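Local coordinates for protein endoribonuclease YbeY (Aquifex aeolicus, PDB 1OZ9) that is probably a zinc-dependent, single-strand-specific endoribonuclease that takes part in 16S rRNA 3'-end maturation and quality control of the 70S ribosome, at residues Leu56-Thr59 and Lys63-Pro66; Asp92-Gln97 and Glu106-Arg111. All blocks are in the same frame, centred on the assembly; numbering follows the deposited sequence.

Interaction 1: Leu56-Thr59 and Lys63-Pro66; sequences LNKT and KDKP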
loop_
_atom_site.group_PDB
_atom_site.type_symbol
_atom_site.label_atom_id
_atom_site.label_comp_id
_atom_site.label_asym_id
_atom_site.label_seq_id
_atom_site.Cartn_x
_atom_site.Cartn_y
_atom_site.Cartn_z
ATOM N N LEU A 56 -4.325 12.168 -8.620
ATOM C CA LEU A 56 -2.977 11.777 -8.208
ATOM C C LEU A 56 -2.213 11.090 -9.343
ATOM O O LEU A 56 -1.044 11.417 -9.617
ATOM C CB LEU A 56 -3.029 10.870 -6.986
ATOM C CG LEU A 56 -3.483 11.548 -5.694
ATOM C CD1 LEU A 56 -3.643 10.516 -4.560
ATOM C CD2 LEU A 56 -2.529 12.705 -5.309
ATOM N N ASN A 57 -2.885 10.155 -10.011
ATOM C CA ASN A 57 -2.305 9.414 -11.123
ATOM C C ASN A 57 -1.912 10.363 -12.240
ATOM O O ASN A 57 -0.860 10.219 -12.862
ATOM C CB ASN A 57 -3.328 8.404 -11.640
ATOM C CG ASN A 57 -2.692 7.138 -12.224
ATOM O OD1 ASN A 57 -1.487 6.861 -12.054
ATOM N ND2 ASN A 57 -3.523 6.344 -12.893
ATOM N N LYS A 58 -2.766 11.353 -12.494
ATOM C CA LYS A 58 -2.477 12.340 -13.523
ATOM C C LYS A 58 -1.284 13.199 -13.144
ATOM O O LYS A 58 -0.362 13.405 -13.936
ATOM C CB LYS A 58 -3.683 13.253 -13.737
ATOM C CG LYS A 58 -3.505 14.283 -14.861
ATOM C CD LYS A 58 -4.785 15.057 -15.167
ATOM C CE LYS A 58 -4.632 15.810 -16.508
ATOM N NZ LYS A 58 -5.737 16.765 -16.813
ATOM N N THR A 59 -1.312 13.720 -11.928
ATOM C CA THR A 59 -0.274 14.635 -11.479
ATOM C C THR A 59 1.095 13.962 -11.351
ATOM O O THR A 59 2.118 14.487 -11.829
ATOM C CB THR A 59 -0.700 15.252 -10.127
ATOM O OG1 THR A 59 -1.725 16.231 -10.357
ATOM C CG2 THR A 59 0.438 16.053 -9.507
ATOM N N LYS A 63 -0.862 9.755 -15.921
ATOM C CA LYS A 63 -1.858 8.801 -16.403
ATOM C C LYS A 63 -3.227 9.250 -15.910
ATOM O O LYS A 63 -3.576 9.085 -14.732
ATOM C CB LYS A 63 -1.532 7.378 -15.932
ATOM C CG LYS A 63 -0.392 6.734 -16.738
ATOM C CD LYS A 63 0.149 5.460 -16.065
ATOM C CE LYS A 63 1.138 4.709 -16.992
ATOM N NZ LYS A 63 1.744 3.533 -16.281
ATOM N N ASP A 64 -3.995 9.834 -16.819
ATOM C CA ASP A 64 -5.306 10.381 -16.486
ATOM C C ASP A 64 -6.379 9.307 -16.399
ATOM O O ASP A 64 -7.220 9.175 -17.281
ATOM C CB ASP A 64 -5.697 11.462 -17.501
ATOM C CG ASP A 64 -6.908 12.265 -17.065
ATOM O OD1 ASP A 64 -7.405 12.053 -15.940
ATOM O OD2 ASP A 64 -7.425 13.130 -17.790
ATOM N N LYS A 65 -6.336 8.540 -15.317
ATOM C CA LYS A 65 -7.317 7.505 -15.071
ATOM C C LYS A 65 -7.179 7.032 -13.630
ATOM O O LYS A 65 -6.146 7.247 -12.992
ATOM C CB LYS A 65 -7.108 6.336 -16.027
ATOM C CG LYS A 65 -5.745 5.647 -15.890
ATOM C CD LYS A 65 -5.607 4.554 -16.965
ATOM C CE LYS A 65 -4.160 4.443 -17.485
ATOM N NZ LYS A 65 -4.047 3.644 -18.755
ATOM N N PRO A 66 -8.221 6.402 -13.112
ATOM C CA PRO A 66 -8.175 5.864 -11.749
ATOM C C PRO A 66 -7.290 4.633 -11.740
ATOM O O PRO A 66 -6.957 4.126 -12.816
ATOM C CB PRO A 66 -9.621 5.443 -11.477
ATOM C CG PRO A 66 -10.432 6.004 -12.625
ATOM C CD PRO A 66 -9.515 6.169 -13.782
#

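Interaction 2: Asp92-Gln97 and Glu106-Arg111; sequences DTAERQ and EEEVKR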
loop_
_atom_site.group_PDB
_atom_site.type_symbol
_atom_site.label_atom_id
_atom_site.label_comp_id
_atom_site.label_asym_id
_atom_site.label_seq_id
_atom_site.Cartn_x
_atom_site.Cartn_y
_atom_site.Cartn_z
ATOM N N ASP A 92 -13.041 2.447 -4.376
ATOM C CA ASP A 92 -13.884 2.205 -5.541
ATOM C C ASP A 92 -13.281 1.138 -6.442
ATOM O O ASP A 92 -13.968 0.219 -6.900
ATOM C CB ASP A 92 -14.018 3.459 -6.388
ATOM C CG ASP A 92 -14.812 4.555 -5.716
ATOM O OD1 ASP A 92 -15.592 4.272 -4.757
ATOM O OD2 ASP A 92 -14.710 5.739 -6.106
ATOM N N THR A 93 -11.999 1.289 -6.742
ATOM C CA THR A 93 -11.351 0.337 -7.618
ATOM C C THR A 93 -11.142 -0.970 -6.906
ATOM O O THR A 93 -11.340 -2.012 -7.504
ATOM C CB THR A 93 -10.024 0.903 -8.160
ATOM O OG1 THR A 93 -10.337 1.918 -9.118
ATOM C CG2 THR A 93 -9.270 -0.162 -8.990
ATOM N N ALA A 94 -10.761 -0.911 -5.628
ATOM C CA ALA A 94 -10.573 -2.119 -4.826
ATOM C C ALA A 94 -11.855 -2.974 -4.831
ATOM O O ALA A 94 -11.795 -4.204 -4.943
ATOM C CB ALA A 94 -10.187 -1.731 -3.374
ATOM N N GLU A 95 -13.015 -2.326 -4.715
ATOM C CA GLU A 95 -14.279 -3.084 -4.707
ATOM C C GLU A 95 -14.497 -3.834 -6.019
ATOM O O GLU A 95 -14.925 -4.989 -6.011
ATOM C CB GLU A 95 -15.491 -2.193 -4.406
ATOM C CG GLU A 95 -15.624 -1.761 -2.947
ATOM C CD GLU A 95 -16.854 -0.883 -2.740
ATOM O OE1 GLU A 95 -16.938 0.164 -3.431
ATOM O OE2 GLU A 95 -17.741 -1.253 -1.926
ATOM N N ARG A 96 -14.195 -3.177 -7.137
ATOM C CA ARG A 96 -14.386 -3.793 -8.448
ATOM C C ARG A 96 -13.446 -4.955 -8.643
ATOM O O ARG A 96 -13.826 -5.974 -9.220
ATOM C CB ARG A 96 -14.187 -2.796 -9.599
ATOM C CG ARG A 96 -15.293 -1.767 -9.762
ATOM C CD ARG A 96 -15.082 -0.811 -10.944
ATOM N NE ARG A 96 -15.470 0.547 -10.567
ATOM C CZ ARG A 96 -14.608 1.548 -10.387
ATOM N NH1 ARG A 96 -13.310 1.366 -10.588
ATOM N NH2 ARG A 96 -15.054 2.746 -10.030
ATOM N N GLN A 97 -12.207 -4.790 -8.191
ATOM C CA GLN A 97 -11.221 -5.850 -8.344
ATOM C C GLN A 97 -11.593 -7.030 -7.475
ATOM O O GLN A 97 -11.519 -8.192 -7.899
ATOM C CB GLN A 97 -9.784 -5.340 -8.036
ATOM C CG GLN A 97 -9.237 -4.498 -9.179
ATOM C CD GLN A 97 -7.871 -3.841 -8.924
ATOM O OE1 GLN A 97 -7.204 -4.074 -7.898
ATOM N NE2 GLN A 97 -7.458 -3.030 -9.876
ATOM N N GLU A 106 -12.034 -6.510 2.074
ATOM C CA GLU A 106 -10.972 -6.481 3.085
ATOM C C GLU A 106 -9.765 -7.199 2.549
ATOM O O GLU A 106 -8.651 -6.727 2.711
ATOM C CB GLU A 106 -11.388 -7.133 4.404
ATOM C CG GLU A 106 -12.469 -6.355 5.118
ATOM C CD GLU A 106 -12.685 -6.778 6.565
ATOM O OE1 GLU A 106 -11.897 -7.589 7.108
ATOM O OE2 GLU A 106 -13.667 -6.290 7.158
ATOM N N GLU A 107 -9.985 -8.343 1.904
ATOM C CA GLU A 107 -8.851 -9.070 1.363
ATOM C C GLU A 107 -8.139 -8.235 0.292
ATOM O O GLU A 107 -6.902 -8.197 0.255
ATOM C CB GLU A 107 -9.268 -10.433 0.811
ATOM C CG GLU A 107 -8.114 -11.195 0.160
ATOM C CD GLU A 107 -7.045 -11.686 1.146
ATOM O OE1 GLU A 107 -7.364 -11.972 2.324
ATOM O OE2 GLU A 107 -5.864 -11.800 0.733
ATOM N N GLU A 108 -8.899 -7.535 -0.545
ATOM C CA GLU A 108 -8.292 -6.732 -1.612
ATOM C C GLU A 108 -7.531 -5.536 -1.031
ATOM O O GLU A 108 -6.414 -5.193 -1.470
ATOM C CB GLU A 108 -9.348 -6.285 -2.642
ATOM C CG GLU A 108 -8.792 -5.468 -3.823
ATOM C CD GLU A 108 -7.843 -6.264 -4.724
ATOM O OE1 GLU A 108 -7.745 -7.516 -4.579
ATOM O OE2 GLU A 108 -7.191 -5.632 -5.597
ATOM N N VAL A 109 -8.120 -4.896 -0.028
ATOM C CA VAL A 109 -7.431 -3.774 0.579
ATOM C C VAL A 109 -6.132 -4.200 1.270
ATOM O O VAL A 109 -5.115 -3.513 1.190
ATOM C CB VAL A 109 -8.371 -3.015 1.526
ATOM C CG1 VAL A 109 -7.577 -1.981 2.344
ATOM C CG2 VAL A 109 -9.469 -2.354 0.665
ATOM N N LYS A 110 -6.182 -5.322 1.965
ATOM C CA LYS A 110 -5.007 -5.878 2.631
ATOM C C LYS A 110 -3.886 -6.136 1.610
ATOM O O LYS A 110 -2.707 -5.762 1.817
ATOM C CB LYS A 110 -5.362 -7.190 3.344
ATOM C CG LYS A 110 -4.163 -7.873 4.055
ATOM C CD LYS A 110 -4.591 -9.155 4.789
ATOM C CE LYS A 110 -4.880 -10.273 3.823
ATOM N NZ LYS A 110 -5.383 -11.523 4.496
ATOM N N ARG A 111 -4.261 -6.737 0.495
ATOM C CA ARG A 111 -3.301 -7.058 -0.556
ATOM C C ARG A 111 -2.703 -5.800 -1.191
ATOM O O ARG A 111 -1.511 -5.771 -1.549
ATOM C CB ARG A 111 -3.957 -7.933 -1.613
ATOM C CG ARG A 111 -4.133 -9.415 -1.166
ATOM C CD ARG A 111 -4.813 -10.295 -2.220
ATOM N NE ARG A 111 -5.350 -11.558 -1.713
ATOM C CZ ARG A 111 -5.745 -12.585 -2.503
ATOM N NH1 ARG A 111 -5.624 -12.499 -3.829
ATOM N NH2 ARG A 111 -6.255 -13.706 -1.974
#

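Interaction 1: Leu56-Thr59 and Lys63-Pro66
Asn57 grips the loop Lys63-Pro66 at two levels, once through its backbone and once through its side chain. Its amide ND2 donates to the backbone O of Lys65 over 2.8 Å; the bond is nearly straight (171°), and the acceptor lies in the plane of the amide. Relative to the Lys65 carbonyl, however, the donor stands above the plane. A chi1 of -149°, displaced from the staggered anti position, turns the amide of this buried residue toward Lys65 O. Asn57 CB lies 3.2 Å from Lys63 O. The second tie is backbone to backbone, Lys63 N to Asn57 O at 3.1 Å. Both bonds join the loop to the C-terminal part of helix 50-61, where the chain turns back toward strand 69-78; an inverse gamma turn is centred on Asp64, closed by Lys65 N bonding to Lys63 O. On the outer side, Lys58 and Asp64 run alongside each other and point the same way, both with CG anti to the backbone N. The extended chain of Lys58 lays its CD 4.0 Å from Asp64 CG, but its NZ remains 4.1 Å from Asp64 OD2, too far for a salt bridge. The carboxylate instead forms one through OD1 with Arg54 NE, Arg54 lying one turn before Lys58. Lys63 contributes its CB, packed 3.8 Å from Asn57 ND2, while the rest of its chain runs off from the helix.

Interaction 2: Asp92-Gln97 and Glu106-Arg111
Glu108 reaches from helix 105-120 onto the flank of helix 91-101, where its CG lies 3.4 Å from the backbone O of Ala94 and 4.0 Å from Ala94 CB. The same methyl meets Val109 CG2 at 4.1 Å, a small apolar contact beside the acid. With CG anti to the backbone N and a bend at chi2 (65°), the side chain of Glu108 curls so that its OE2 comes 3.6 Å from Gln97 CB. The amide of Gln97 stands almost perpendicular to the carboxylate, the two planes 86° apart. The other oxygen, OE1, accepts a hydrogen bond from His103 NE2 in the turn joining the two helices, so the buried acid ties its own helix to that turn. An alanine in place of Glu108 would probably leave His103 without this acceptor and open a gap over the Ala94 carbonyl. Further out, Ala98 and Leu101 pack on the Glu108 side chain, and Leu105 and Leu112 on Ala94. On the far side of helix 105-120, Glu107 forms salt bridges with Lys110 and Arg111. The local axes of 92-97 and 106-111 come within 8.9 Å and cross at 118°, a helix-helix packing in the metalloproteinase-type fold; helix 105-120 goes on to carry His115 and His119, two of the three predicted zinc ligands.

How the interactions relate
Both segments of interaction 1 precede those of interaction 2, and the two centres lie 19 Å apart; their closest atoms are about 4 Å from each other and make no contact. Between them in sequence run strands 69-78 and 81-90, neighbours in the four-stranded mixed sheet: the loop of 63-66 leads into the first, and helix 91-101 follows directly on the second. Interaction 1 lies at the surface, whereas interaction 2 is enclosed in the interior. Neither includes a predicted zinc ligand, but the Lys63 side chain is about 9 Å from that of His125, and that of Glu108 about 8 Å from that of His115; interaction 2 sits on the helix carrying His115 and His119.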